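Uncharacterized protein (Staphylococcus aureus subsp. aureus, PDB 3QFK) is uncharacterized but, as a putative 5'-nucleotidase, pairs a calcineurin-like phosphoesterase domain holding zinc and manganese ions with a 5'-nucleotidase C-terminal domain. Local coordinates at residues V204-G209 with D241-G246; F22-D27 with F66-G71; G208-D213 with Q248-A253; G105-H110 with V130-I135. All coordinates share one frame; numbering follows the deposited sequence.

Interaction 1: V204-G209 with D241-G246; sequences VCYHGG and DIFITG. With MN (manganese (II) ion), chain C.
Val-204 and Phe-243 stand side by side on one face of two parallel strands, and the valine lies against the CD1-CE1 side of the ring. Its CG1 methyl is anti to the backbone N (chi1 177°) and lies 3.5 Å from Phe-243 CE1. Tyr-206 points the same way as Phe-243, and its CD2 comes within 4.0 Å of Phe-243 CZ. The phenylalanine ring therefore meets two neighbours at different rim atoms. Met-232 of helix 229-236 packs against all three side chains. On the other face, Cys-205 SG rests against Ile-244 CD1 at 3.8 Å. Strand 201-207, helix 229-236 and strand 242-244 make a beta-alpha-beta unit of the calcineurin-like phosphoesterase domain. Nearly straight backbone bonds join its strands: Ile-242 O to Val-204 N, Val-204 O to Ile-244 N, and Ile-244 O to Tyr-206 N. Beyond them the chain bends in an inverse gamma turn centred on His-207. The bend lays Gly-208 CA over one face of the Tyr-206 ring, where there is no room for a side chain. The Gly-208 carbonyl O takes a bond from Gly-246 N at 3.2 Å, with the donor above its plane. Thr-245 CB presses on the same oxygen. The His-207 side chain starts away from 241-246 and leads to the metal. Its NE2 binds the manganese ion at 2.4 Å, while ND1 is bonded to Asn-70 O, which fixes the ring's rotation.

Interaction 2: F22-D27 with F66-G71; sequences FYVVSD and FKIDNG. With ZN (zinc ion), chain B.
Asp-27 and Gly-71 meet in the loops at the C-terminal side of the two strands, with Asp-27 N bonded to Gly-71 O at 3.0 Å. The side chain of Asp-27 leads to the metal site, where OD1 binds the zinc ion at 2.2 Å. Its other oxygen, OD2, is met from above the carboxylate plane by Ser-26 OG at 2.6 Å. That hydroxyl is anti to its own backbone N (chi1 -176°) and also lies against Asn-70 CB. A step further out, Asp-69 OD1 accepts from Gly-71 N at 3.1 Å in an Asx turn. Asp-69 OD2 is bonded to the hydroxyl of Tyr-97, so both oxygens are used. Val-25 CG2 packs against that same OD2. Behind these residues the strands run parallel, and backbone bonds link Tyr-23 and Val-25 with Phe-66, Ile-68 and Asn-70. On one face Val-24 CG2 touches Ile-68 CG2 at 3.9 Å. Farther along, the Phe-22 and Phe-66 rings are tilted by only 24° but slid apart, and they barely overlap. Ile-68 CD1 sits at the edge of the Phe-22 ring. Ile-242 and Ile-244 of a second sheet cover this face, and helix 48-59 covers the Tyr-23 and Lys-67 face. This is a beta-alpha-beta unit with a metal ligand just past its first strand. Asp-27 and His-29 form the Asp-x-His motif of metallophosphoesterases.

Interaction 3: G208-D213 with Q248-A253; sequences GGFEKD and QHRQIA. With ZN (zinc ion), chain B.
Gly-209 and Gln-248 bring the two backbones nearest, with CA atoms 5.8 Å apart, but 208-213 is loop and no strand pairing links the segments. Side chains from 248-253 reach over to the backbone and ring of Phe-210. Gln-248 is extended beyond CG (chi2 178°), and this carries its amide to the backbone of Phe-210. There it bonds twice. OE1 accepts from Phe-210 N at 3.0 Å, and NE2 donates to Phe-210 O at 2.9 Å. OE1 has a second donor, Arg-250 NH1, also at 3.0 Å. The two donors reach OE1 from opposite faces of the amide plane. Gly-209 CA lies close to the same oxygen, which leaves no room for a side chain on that side.

Arg-250 is bent at chi3, and this brings its NH1 to the edge of the Phe-210 ring, near the ring plane. Ring and guanidinium planes are almost perpendicular, at 86°, so the charge is not stacked on the ring. Ile-252 CD1 lies over one face of the guanidinium and also touches Phe-210 CD2 at 3.9 Å. Water 3 accepts from Arg-250 NH1 and bonds weakly to Lys-212 O. Between Gln-248 and Arg-250, His-249 turns the other way and binds the zinc ion through NE2 at 2.4 Å, alongside Asp-27, His-29 and Asp-72. Gln-248 lies between the histidines of the metallophosphoesterase Gly-His-x-His motif; the other, His-247, binds manganese. The amide of Gln-248 thus serves both polar atoms of the Phe-210 backbone, and these bonds fix which end of it is oxygen. The arginine charge would probably polarise that oxygen further.

Interaction 4: G105-H110 with V130-I135; sequences GTLGNH and VLCANI. With MN (manganese (II) ion), chain C; AKG (2-oxoglutaric acid), chain D.
Leu-107 and Val-130 cross at about a right angle and carry the apolar part of the contact. Val-130 CG1 is anti to its backbone N (chi1 174°), and it sits against the leucine fork, 3.6 Å from both Leu-107 CG and Leu-107 CD2. The other branch, Leu-107 CD1, reaches Cys-132 CB at 4.1 Å. Helix 116-125 packs on the pair, with Leu-119 against Leu-107 and Leu-123 against Val-130. Thr-106 turns mostly away. Its CB and CG2 still lie near Leu-131 O, while OG1 bonds to Asn-70 OD1. The backbones are joined directly by Leu-131 N, which donates to Gly-105 O at 2.7 Å. Further on they separate, and water 4 fills in. It accepts from Leu-107 N at 2.8 Å and donates to Leu-131 O at 2.6 Å. Beyond Gly-108 the segment 105-110 leaves its partner for the metal site. Gly-108, Asn-109, His-110 and Glu-111 form the Gly-Asn-His-Glu motif of metallophosphoesterases. Asn-109 OD1 binds the manganese ion at 2.1 Å, and Asn-109 ND2 lies over one face of the His-110 ring. His-110 NE2 donates to O2 of 2-oxoglutaric acid at 3.2 Å, and ND1 is bonded to Asn-113. One direct bond, one water bridge and a small apolar cluster therefore tie down the start of the loop, while its far end is held by the metal and polar partners.

In the fold
From the N terminus, interaction 2 comes first: it closes the loop from strand 19-25 through helix 48-59 to strand 64-69. Interaction 4 follows in series and closes a shorter loop, tying the loop after edge strand 104-105 to that after helix 116-125. Interaction 1 then closes the loop through helix 229-236. Interaction 3 starts from the same stretch, sharing Gly-208 and Gly-209, but ends later, so the two loops cross. Interactions 2 and 1 lie in the two sheets of the phosphoesterase part, while interaction 3 ties the loop after strand 201-207 to the approach to edge strand 251-256. Interactions 2 and 3 supply zinc ligands, interactions 1 and 4 manganese ligands, and water 1 binds both metals.

Interaction 1: V204-G209 with D241-G246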
loop_
_atom_site.group_PDB
_atom_site.type_symbol
_atom_site.label_atom_id
_atom_site.label_comp_id
_atom_site.label_asym_id
_atom_site.label_seq_id
_atom_site.Cartn_x
_atom_site.Cartn_y
_atom_site.Cartn_z
ATOM N N VAL A 204 11.525 -14.024 11.982
ATOM C CA VAL A 204 10.779 -12.794 12.183
ATOM C C VAL A 204 10.035 -12.478 10.885
ATOM O O VAL A 204 10.647 -12.460 9.808
ATOM C CB VAL A 204 11.705 -11.623 12.501
ATOM C CG1 VAL A 204 10.899 -10.317 12.629
ATOM C CG2 VAL A 204 12.503 -11.906 13.775
ATOM N N CYS A 205 8.722 -12.275 10.982
ATOM C CA CYS A 205 7.874 -11.917 9.845
ATOM C C CYS A 205 7.322 -10.541 10.159
ATOM O O CYS A 205 6.447 -10.386 11.008
ATOM C CB CYS A 205 6.722 -12.907 9.638
ATOM S SG CYS A 205 7.259 -14.562 9.173
ATOM N N TYR A 206 7.876 -9.553 9.472
ATOM C CA TYR A 206 7.581 -8.156 9.691
ATOM C C TYR A 206 6.964 -7.521 8.478
ATOM O O TYR A 206 7.557 -7.546 7.401
ATOM C CB TYR A 206 8.913 -7.464 10.022
ATOM C CG TYR A 206 8.894 -5.959 10.155
ATOM C CD1 TYR A 206 7.926 -5.315 10.926
ATOM C CD2 TYR A 206 9.911 -5.180 9.585
ATOM C CE1 TYR A 206 7.934 -3.909 11.084
ATOM C CE2 TYR A 206 9.934 -3.778 9.736
ATOM C CZ TYR A 206 8.954 -3.160 10.499
ATOM O OH TYR A 206 8.971 -1.798 10.645
ATOM N N HIS A 207 5.736 -7.012 8.630
ATOM C CA HIS A 207 5.120 -6.287 7.563
ATOM C C HIS A 207 5.637 -4.847 7.649
ATOM O O HIS A 207 4.964 -3.940 8.165
ATOM C CB HIS A 207 3.611 -6.267 7.586
ATOM C CG HIS A 207 3.063 -5.662 6.346
ATOM N ND1 HIS A 207 2.900 -6.390 5.185
ATOM C CD2 HIS A 207 2.794 -4.369 6.025
ATOM C CE1 HIS A 207 2.484 -5.584 4.222
ATOM N NE2 HIS A 207 2.417 -4.356 4.704
ATOM N N GLY A 208 6.873 -4.696 7.216
ATOM C CA GLY A 208 7.560 -3.421 7.181
ATOM C C GLY A 208 8.841 -3.702 6.427
ATOM O O GLY A 208 9.171 -4.878 6.150
ATOM N N GLY A 209 9.583 -2.650 6.125
ATOM C CA GLY A 209 10.797 -2.784 5.357
ATOM C C GLY A 209 12.015 -2.156 5.981
ATOM O O GLY A 209 12.169 -2.130 7.215
ATOM N N ASP A 241 17.537 -15.892 12.250
ATOM C CA ASP A 241 17.961 -16.775 11.168
ATOM C C ASP A 241 17.277 -16.404 9.847
ATOM O O ASP A 241 17.913 -16.419 8.796
ATOM C CB ASP A 241 17.696 -18.212 11.581
ATOM C CG ASP A 241 18.433 -18.576 12.852
ATOM O OD1 ASP A 241 19.688 -18.622 12.808
ATOM O OD2 ASP A 241 17.771 -18.807 13.897
ATOM N N ILE A 242 15.984 -16.084 9.908
ATOM C CA ILE A 242 15.225 -15.669 8.722
ATOM C C ILE A 242 14.458 -14.373 9.048
ATOM O O ILE A 242 13.725 -14.318 10.055
ATOM C CB ILE A 242 14.216 -16.718 8.276
ATOM C CG1 ILE A 242 14.877 -18.099 8.114
ATOM C CG2 ILE A 242 13.567 -16.303 6.990
ATOM C CD1 ILE A 242 13.878 -19.208 7.762
ATOM N N PHE A 243 14.665 -13.340 8.221
ATOM C CA PHE A 243 13.978 -12.035 8.354
ATOM C C PHE A 243 13.081 -11.838 7.109
ATOM O O PHE A 243 13.567 -11.577 6.002
ATOM C CB PHE A 243 14.996 -10.893 8.514
ATOM C CG PHE A 243 14.400 -9.609 9.052
ATOM C CD1 PHE A 243 13.795 -9.581 10.296
ATOM C CD2 PHE A 243 14.503 -8.427 8.365
ATOM C CE1 PHE A 243 13.254 -8.409 10.802
ATOM C CE2 PHE A 243 13.973 -7.254 8.883
ATOM C CZ PHE A 243 13.352 -7.249 10.094
ATOM N N ILE A 244 11.775 -12.021 7.288
ATOM C CA ILE A 244 10.808 -11.907 6.197
ATOM C C ILE A 244 10.217 -10.529 6.307
ATOM O O ILE A 244 9.812 -10.127 7.394
ATOM C CB ILE A 244 9.730 -13.002 6.319
ATOM C CG1 ILE A 244 10.346 -14.354 5.953
ATOM C CG2 ILE A 244 8.514 -12.710 5.435
ATOM C CD1 ILE A 244 9.458 -15.538 6.285
ATOM N N THR A 245 10.234 -9.783 5.204
ATOM C CA THR A 245 9.724 -8.422 5.189
ATOM C C THR A 245 8.734 -8.190 4.051
ATOM O O THR A 245 8.523 -9.061 3.179
ATOM C CB THR A 245 10.897 -7.394 5.092
ATOM O OG1 THR A 245 11.630 -7.577 3.870
ATOM C CG2 THR A 245 11.835 -7.571 6.263
ATOM N N GLY A 246 8.107 -7.021 4.069
ATOM C CA GLY A 246 7.128 -6.653 3.038
ATOM C C GLY A 246 6.947 -5.157 3.083
ATOM O O GLY A 246 7.896 -4.439 3.370
HETATM MN MN MN C . 1.877 -2.271 3.627
HETATM O O HOH W 1 2.686 -1.556 1.401
#

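Interaction 2: F22-D27 with F66-G71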
loop_
_atom_site.group_PDB
_atom_site.type_symbol
_atom_site.label_atom_id
_atom_site.label_comp_id
_atom_site.label_asym_id
_atom_site.label_seq_id
_atom_site.Cartn_x
_atom_site.Cartn_y
_atom_site.Cartn_z
ATOM N N PHE A 22 10.777 -22.556 3.509
ATOM C CA PHE A 22 9.815 -21.547 3.875
ATOM C C PHE A 22 9.472 -20.745 2.635
ATOM O O PHE A 22 10.343 -20.147 2.036
ATOM C CB PHE A 22 10.390 -20.595 4.919
ATOM C CG PHE A 22 10.635 -21.224 6.258
ATOM C CD1 PHE A 22 11.838 -21.859 6.531
ATOM C CD2 PHE A 22 9.679 -21.142 7.257
ATOM C CE1 PHE A 22 12.078 -22.424 7.773
ATOM C CE2 PHE A 22 9.913 -21.696 8.515
ATOM C CZ PHE A 22 11.110 -22.340 8.769
ATOM N N TYR A 23 8.202 -20.739 2.256
ATOM C CA TYR A 23 7.761 -19.987 1.124
ATOM C C TYR A 23 6.953 -18.806 1.611
ATOM O O TYR A 23 6.104 -18.960 2.507
ATOM C CB TYR A 23 6.913 -20.848 0.209
ATOM C CG TYR A 23 7.670 -21.983 -0.446
ATOM C CD1 TYR A 23 7.711 -23.243 0.134
ATOM C CD2 TYR A 23 8.278 -21.810 -1.683
ATOM C CE1 TYR A 23 8.356 -24.290 -0.487
ATOM C CE2 TYR A 23 8.922 -22.840 -2.309
ATOM C CZ TYR A 23 8.948 -24.092 -1.694
ATOM O OH TYR A 23 9.603 -25.118 -2.276
ATOM N N VAL A 24 7.181 -17.637 1.014
ATOM C CA VAL A 24 6.468 -16.461 1.453
ATOM C C VAL A 24 5.978 -15.580 0.327
ATOM O O VAL A 24 6.677 -15.382 -0.680
ATOM C CB VAL A 24 7.305 -15.609 2.451
ATOM C CG1 VAL A 24 8.515 -15.024 1.792
ATOM C CG2 VAL A 24 6.453 -14.468 3.063
ATOM N N VAL A 25 4.713 -15.162 0.453
ATOM C CA VAL A 25 4.144 -14.187 -0.435
ATOM C C VAL A 25 3.836 -12.987 0.447
ATOM O O VAL A 25 3.661 -13.116 1.667
ATOM C CB VAL A 25 2.924 -14.651 -1.234
ATOM C CG1 VAL A 25 3.373 -15.721 -2.249
ATOM C CG2 VAL A 25 1.759 -15.116 -0.317
ATOM N N SER A 26 3.868 -11.814 -0.147
ATOM C CA SER A 26 3.568 -10.614 0.595
ATOM C C SER A 26 2.912 -9.608 -0.308
ATOM O O SER A 26 3.093 -9.631 -1.518
ATOM C CB SER A 26 4.848 -10.003 1.173
ATOM O OG SER A 26 4.548 -8.876 1.982
ATOM N N ASP A 27 2.115 -8.745 0.290
ATOM C CA ASP A 27 1.459 -7.688 -0.431
ATOM C C ASP A 27 0.748 -8.161 -1.707
ATOM O O ASP A 27 0.877 -7.553 -2.775
ATOM C CB ASP A 27 2.465 -6.585 -0.746
ATOM C CG ASP A 27 3.057 -5.968 0.493
ATOM O OD1 ASP A 27 2.522 -4.943 0.938
ATOM O OD2 ASP A 27 4.042 -6.502 1.049
ATOM N N PHE A 66 6.815 -24.810 4.809
ATOM C CA PHE A 66 5.811 -23.893 5.350
ATOM C C PHE A 66 5.489 -22.812 4.342
ATOM O O PHE A 66 6.358 -22.406 3.560
ATOM C CB PHE A 66 6.288 -23.271 6.675
ATOM C CG PHE A 66 6.249 -24.236 7.829
ATOM C CD1 PHE A 66 7.178 -25.260 7.926
ATOM C CD2 PHE A 66 5.270 -24.130 8.803
ATOM C CE1 PHE A 66 7.125 -26.169 8.975
ATOM C CE2 PHE A 66 5.217 -25.015 9.842
ATOM C CZ PHE A 66 6.149 -26.050 9.926
ATOM N N LYS A 67 4.226 -22.370 4.369
ATOM C CA LYS A 67 3.693 -21.386 3.452
ATOM C C LYS A 67 3.173 -20.214 4.306
ATOM O O LYS A 67 2.364 -20.411 5.214
ATOM C CB LYS A 67 2.583 -22.041 2.614
ATOM C CG LYS A 67 2.072 -21.201 1.472
ATOM C CD LYS A 67 0.872 -21.834 0.729
ATOM C CE LYS A 67 1.214 -23.131 0.002
ATOM N NZ LYS A 67 0.008 -23.683 -0.768
ATOM N N ILE A 68 3.649 -19.009 3.988
ATOM C CA ILE A 68 3.394 -17.791 4.760
ATOM C C ILE A 68 2.935 -16.617 3.944
ATOM O O ILE A 68 3.514 -16.373 2.882
ATOM C CB ILE A 68 4.746 -17.298 5.351
ATOM C CG1 ILE A 68 5.394 -18.407 6.186
ATOM C CG2 ILE A 68 4.551 -15.995 6.128
ATOM C CD1 ILE A 68 6.813 -18.125 6.583
ATOM N N ASP A 69 1.913 -15.891 4.418
ATOM C CA ASP A 69 1.470 -14.656 3.768
ATOM C C ASP A 69 1.864 -13.482 4.697
ATOM O O ASP A 69 1.478 -13.444 5.867
ATOM C CB ASP A 69 -0.032 -14.660 3.426
ATOM C CG ASP A 69 -0.518 -13.302 2.865
ATOM O OD1 ASP A 69 -0.722 -12.363 3.680
ATOM O OD2 ASP A 69 -0.753 -13.172 1.631
ATOM N N ASN A 70 2.571 -12.497 4.167
ATOM C CA ASN A 70 3.111 -11.434 5.025
ATOM C C ASN A 70 2.385 -10.084 5.033
ATOM O O ASN A 70 3.018 -9.025 5.188
ATOM C CB ASN A 70 4.605 -11.264 4.716
ATOM C CG ASN A 70 5.346 -10.453 5.774
ATOM O OD1 ASN A 70 5.091 -10.584 6.985
ATOM N ND2 ASN A 70 6.287 -9.619 5.323
ATOM N N GLY A 71 1.061 -10.101 4.903
ATOM C CA GLY A 71 0.267 -8.871 5.026
ATOM C C GLY A 71 -0.128 -8.136 3.758
ATOM O O GLY A 71 0.422 -8.376 2.692
HETATM ZN ZN ZN B . 1.367 -3.179 0.310
HETATM O O HOH W 2 0.553 -0.947 -0.111
HETATM O O HOH W 1 2.686 -1.556 1.401
#

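Interaction 3: G208-D213 with Q248-A253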
loop_
_atom_site.group_PDB
_atom_site.type_symbol
_atom_site.label_atom_id
_atom_site.label_comp_id
_atom_site.label_asym_id
_atom_site.label_seq_id
_atom_site.Cartn_x
_atom_site.Cartn_y
_atom_site.Cartn_z
ATOM N N GLY A 208 6.873 -4.696 7.216
ATOM C CA GLY A 208 7.560 -3.421 7.181
ATOM C C GLY A 208 8.841 -3.702 6.427
ATOM O O GLY A 208 9.171 -4.878 6.150
ATOM N N GLY A 209 9.583 -2.650 6.125
ATOM C CA GLY A 209 10.797 -2.784 5.357
ATOM C C GLY A 209 12.015 -2.156 5.981
ATOM O O GLY A 209 12.169 -2.130 7.215
ATOM N N PHE A 210 12.872 -1.637 5.113
ATOM C CA PHE A 210 14.155 -1.117 5.513
ATOM C C PHE A 210 14.261 0.372 5.270
ATOM O O PHE A 210 13.935 0.854 4.202
ATOM C CB PHE A 210 15.248 -1.867 4.752
ATOM C CG PHE A 210 15.179 -3.350 4.923
ATOM C CD1 PHE A 210 15.535 -3.935 6.130
ATOM C CD2 PHE A 210 14.781 -4.164 3.886
ATOM C CE1 PHE A 210 15.472 -5.301 6.300
ATOM C CE2 PHE A 210 14.709 -5.552 4.052
ATOM C CZ PHE A 210 15.062 -6.111 5.254
ATOM N N GLU A 211 14.729 1.070 6.295
ATOM C CA GLU A 211 14.865 2.515 6.285
ATOM C C GLU A 211 16.267 2.951 5.895
ATOM O O GLU A 211 16.519 4.147 5.699
ATOM C CB GLU A 211 14.472 3.096 7.655
ATOM C CG GLU A 211 15.369 2.724 8.874
ATOM C CD GLU A 211 15.274 1.259 9.361
ATOM O OE1 GLU A 211 14.822 0.362 8.616
ATOM O OE2 GLU A 211 15.677 1.011 10.509
ATOM N N LYS A 212 17.175 1.977 5.817
ATOM C CA LYS A 212 18.563 2.202 5.422
ATOM C C LYS A 212 18.948 1.094 4.454
ATOM O O LYS A 212 18.386 0.008 4.509
ATOM C CB LYS A 212 19.505 2.175 6.636
ATOM C CG LYS A 212 19.156 3.194 7.700
ATOM C CD LYS A 212 20.158 3.233 8.850
ATOM C CE LYS A 212 19.705 4.225 9.912
ATOM N NZ LYS A 212 20.658 4.327 11.027
ATOM N N ASP A 213 19.900 1.380 3.572
ATOM C CA ASP A 213 20.409 0.403 2.603
ATOM C C ASP A 213 21.070 -0.738 3.357
ATOM O O ASP A 213 21.857 -0.498 4.264
ATOM C CB ASP A 213 21.460 1.065 1.714
ATOM C CG ASP A 213 22.098 0.087 0.743
ATOM O OD1 ASP A 213 21.401 -0.368 -0.188
ATOM O OD2 ASP A 213 23.307 -0.196 0.891
ATOM N N GLN A 248 7.165 -2.454 1.486
ATOM C CA GLN A 248 7.813 -1.585 0.519
ATOM C C GLN A 248 7.710 -2.076 -0.907
ATOM O O GLN A 248 8.105 -1.359 -1.817
ATOM C CB GLN A 248 9.277 -1.406 0.889
ATOM C CG GLN A 248 9.513 -0.552 2.137
ATOM C CD GLN A 248 10.992 -0.469 2.462
ATOM O OE1 GLN A 248 11.701 -1.475 2.408
ATOM N NE2 GLN A 248 11.468 0.723 2.775
ATOM N N HIS A 249 7.200 -3.296 -1.107
ATOM C CA HIS A 249 7.004 -3.839 -2.450
ATOM C C HIS A 249 8.310 -4.041 -3.218
ATOM O O HIS A 249 8.315 -4.028 -4.446
ATOM C CB HIS A 249 6.081 -2.907 -3.254
ATOM C CG HIS A 249 4.695 -2.802 -2.705
ATOM N ND1 HIS A 249 3.658 -2.225 -3.413
ATOM C CD2 HIS A 249 4.144 -3.290 -1.563
ATOM C CE1 HIS A 249 2.550 -2.282 -2.690
ATOM N NE2 HIS A 249 2.816 -2.932 -1.568
ATOM N N ARG A 250 9.408 -4.240 -2.512
ATOM C CA ARG A 250 10.708 -4.446 -3.164
ATOM C C ARG A 250 10.971 -5.938 -3.313
ATOM O O ARG A 250 10.351 -6.753 -2.618
ATOM C CB ARG A 250 11.811 -3.845 -2.297
ATOM C CG ARG A 250 11.610 -2.369 -2.020
ATOM C CD ARG A 250 12.425 -1.889 -0.824
ATOM N NE ARG A 250 13.861 -1.857 -1.058
ATOM C CZ ARG A 250 14.754 -1.458 -0.152
ATOM N NH1 ARG A 250 14.366 -1.098 1.065
ATOM N NH2 ARG A 250 16.050 -1.432 -0.453
ATOM N N GLN A 251 11.877 -6.276 -4.221
ATOM C CA GLN A 251 12.308 -7.656 -4.445
ATOM C C GLN A 251 13.710 -7.770 -3.862
ATOM O O GLN A 251 14.636 -7.208 -4.391
ATOM C CB GLN A 251 12.257 -8.009 -5.930
ATOM C CG GLN A 251 10.816 -8.133 -6.426
ATOM C CD GLN A 251 10.702 -8.584 -7.863
ATOM O OE1 GLN A 251 11.636 -9.154 -8.436
ATOM N NE2 GLN A 251 9.537 -8.351 -8.455
ATOM N N ILE A 252 13.804 -8.400 -2.687
ATOM C CA ILE A 252 15.055 -8.560 -1.946
ATOM C C ILE A 252 15.187 -9.999 -1.498
ATOM O O ILE A 252 14.226 -10.589 -1.007
ATOM C CB ILE A 252 15.061 -7.675 -0.676
ATOM C CG1 ILE A 252 15.089 -6.187 -1.058
ATOM C CG2 ILE A 252 16.282 -7.989 0.211
ATOM C CD1 ILE A 252 14.994 -5.256 0.111
ATOM N N ALA A 253 16.377 -10.548 -1.685
ATOM C CA ALA A 253 16.700 -11.907 -1.315
ATOM C C ALA A 253 18.212 -11.927 -1.181
ATOM O O ALA A 253 18.902 -12.041 -2.176
ATOM C CB ALA A 253 16.273 -12.872 -2.377
HETATM ZN ZN ZN B . 1.367 -3.179 0.310
HETATM O O HOH W 3 16.800 0.381 2.070
HETATM O O HOH W 2 0.553 -0.947 -0.111
HETATM O O HOH W 1 2.686 -1.556 1.401
#

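Interaction 4: G105-H110 with V130-I135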
loop_
_atom_site.group_PDB
_atom_site.type_symbol
_atom_site.label_atom_id
_atom_site.label_comp_id
_atom_site.label_asym_id
_atom_site.label_seq_id
_atom_site.Cartn_x
_atom_site.Cartn_y
_atom_site.Cartn_z
ATOM N N GLY A 105 0.265 -16.121 8.841
ATOM C CA GLY A 105 0.485 -14.856 8.190
ATOM C C GLY A 105 0.610 -13.737 9.197
ATOM O O GLY A 105 0.631 -13.973 10.416
ATOM N N THR A 106 0.736 -12.523 8.669
ATOM C CA THR A 106 0.825 -11.321 9.463
ATOM C C THR A 106 -0.183 -10.268 8.955
ATOM O O THR A 106 -0.833 -10.440 7.911
ATOM C CB THR A 106 2.224 -10.705 9.386
ATOM O OG1 THR A 106 2.457 -10.255 8.061
ATOM C CG2 THR A 106 3.307 -11.721 9.772
ATOM N N LEU A 107 -0.316 -9.192 9.717
ATOM C CA LEU A 107 -1.182 -8.105 9.362
ATOM C C LEU A 107 -0.401 -7.006 8.708
ATOM O O LEU A 107 0.634 -6.568 9.228
ATOM C CB LEU A 107 -1.843 -7.505 10.608
ATOM C CG LEU A 107 -2.866 -8.346 11.369
ATOM C CD1 LEU A 107 -3.273 -7.609 12.652
ATOM C CD2 LEU A 107 -4.054 -8.606 10.476
ATOM N N GLY A 108 -0.905 -6.533 7.580
ATOM C CA GLY A 108 -0.323 -5.359 6.912
ATOM C C GLY A 108 -1.164 -4.136 7.250
ATOM O O GLY A 108 -2.236 -4.275 7.832
ATOM N N ASN A 109 -0.683 -2.919 6.924
ATOM C CA ASN A 109 -1.471 -1.714 7.203
ATOM C C ASN A 109 -2.832 -1.698 6.493
ATOM O O ASN A 109 -3.816 -1.171 7.032
ATOM C CB ASN A 109 -0.709 -0.412 6.867
ATOM C CG ASN A 109 -0.137 -0.416 5.460
ATOM O OD1 ASN A 109 0.638 -1.308 5.104
ATOM N ND2 ASN A 109 -0.486 0.600 4.665
ATOM N N HIS A 110 -2.894 -2.258 5.289
ATOM C CA HIS A 110 -4.146 -2.259 4.542
ATOM C C HIS A 110 -5.256 -3.162 5.094
ATOM O O HIS A 110 -6.411 -2.985 4.715
ATOM C CB HIS A 110 -3.914 -2.447 3.042
ATOM C CG HIS A 110 -3.232 -1.271 2.409
ATOM N ND1 HIS A 110 -3.898 -0.099 2.116
ATOM C CD2 HIS A 110 -1.939 -1.066 2.055
ATOM C CE1 HIS A 110 -3.049 0.768 1.587
ATOM N NE2 HIS A 110 -1.850 0.210 1.552
ATOM N N VAL A 130 -3.011 -15.594 12.183
ATOM C CA VAL A 130 -2.360 -14.350 11.784
ATOM C C VAL A 130 -1.643 -13.887 13.044
ATOM O O VAL A 130 -2.265 -13.663 14.079
ATOM C CB VAL A 130 -3.397 -13.316 11.281
ATOM C CG1 VAL A 130 -2.755 -11.949 10.999
ATOM C CG2 VAL A 130 -4.091 -13.850 9.998
ATOM N N LEU A 131 -0.329 -13.766 12.960
ATOM C CA LEU A 131 0.504 -13.403 14.087
ATOM C C LEU A 131 0.896 -11.920 14.080
ATOM O O LEU A 131 1.451 -11.408 13.089
ATOM C CB LEU A 131 1.775 -14.228 14.009
ATOM C CG LEU A 131 1.605 -15.751 14.077
ATOM C CD1 LEU A 131 2.985 -16.429 13.895
ATOM C CD2 LEU A 131 0.977 -16.144 15.380
ATOM N N CYS A 132 0.638 -11.246 15.192
ATOM C CA CYS A 132 0.985 -9.827 15.338
ATOM C C CYS A 132 1.278 -9.574 16.797
ATOM O O CYS A 132 0.357 -9.553 17.620
ATOM C CB CYS A 132 -0.165 -8.945 14.892
ATOM S SG CYS A 132 0.235 -7.158 15.007
ATOM N N ALA A 133 2.555 -9.392 17.126
ATOM C CA ALA A 133 2.946 -9.201 18.510
ATOM C C ALA A 133 2.943 -7.742 18.964
ATOM O O ALA A 133 2.989 -7.488 20.164
ATOM C CB ALA A 133 4.343 -9.820 18.757
ATOM N N ASN A 134 2.866 -6.785 18.038
ATOM C CA ASN A 134 2.965 -5.385 18.441
ATOM C C ASN A 134 1.744 -4.472 18.321
ATOM O O ASN A 134 1.855 -3.248 18.505
ATOM C CB ASN A 134 4.178 -4.728 17.757
ATOM C CG ASN A 134 4.009 -4.568 16.263
ATOM O OD1 ASN A 134 3.492 -5.447 15.586
ATOM N ND2 ASN A 134 4.510 -3.460 15.732
ATOM N N ILE A 135 0.582 -5.023 18.016
ATOM C CA ILE A 135 -0.635 -4.211 17.944
ATOM C C ILE A 135 -1.551 -4.733 19.018
ATOM O O ILE A 135 -1.878 -5.941 19.032
ATOM C CB ILE A 135 -1.335 -4.288 16.590
ATOM C CG1 ILE A 135 -0.445 -3.703 15.474
ATOM C CG2 ILE A 135 -2.679 -3.544 16.663
ATOM C CD1 ILE A 135 -1.110 -3.736 14.071
HETATM MN MN MN C . 1.877 -2.271 3.627
HETATM C C1 AKG D . -0.512 3.174 -0.274
HETATM O O1 AKG D . -0.319 2.932 -1.482
HETATM O O2 AKG D . 0.098 2.543 0.613
HETATM C C2 AKG D . -1.474 4.209 0.134
HETATM O O5 AKG D . -1.875 4.195 1.284
HETATM C C3 AKG D . -1.978 5.263 -0.840
HETATM C C4 AKG D . -2.282 6.607 -0.166
HETATM C C5 AKG D . -3.708 7.046 -0.416
HETATM O O3 AKG D . -3.926 8.121 -1.016
HETATM O O4 AKG D . -4.631 6.324 -0.002
HETATM O O HOH W 4 1.302 -9.021 11.993
HETATM O O HOH W 1 2.686 -1.556 1.401
#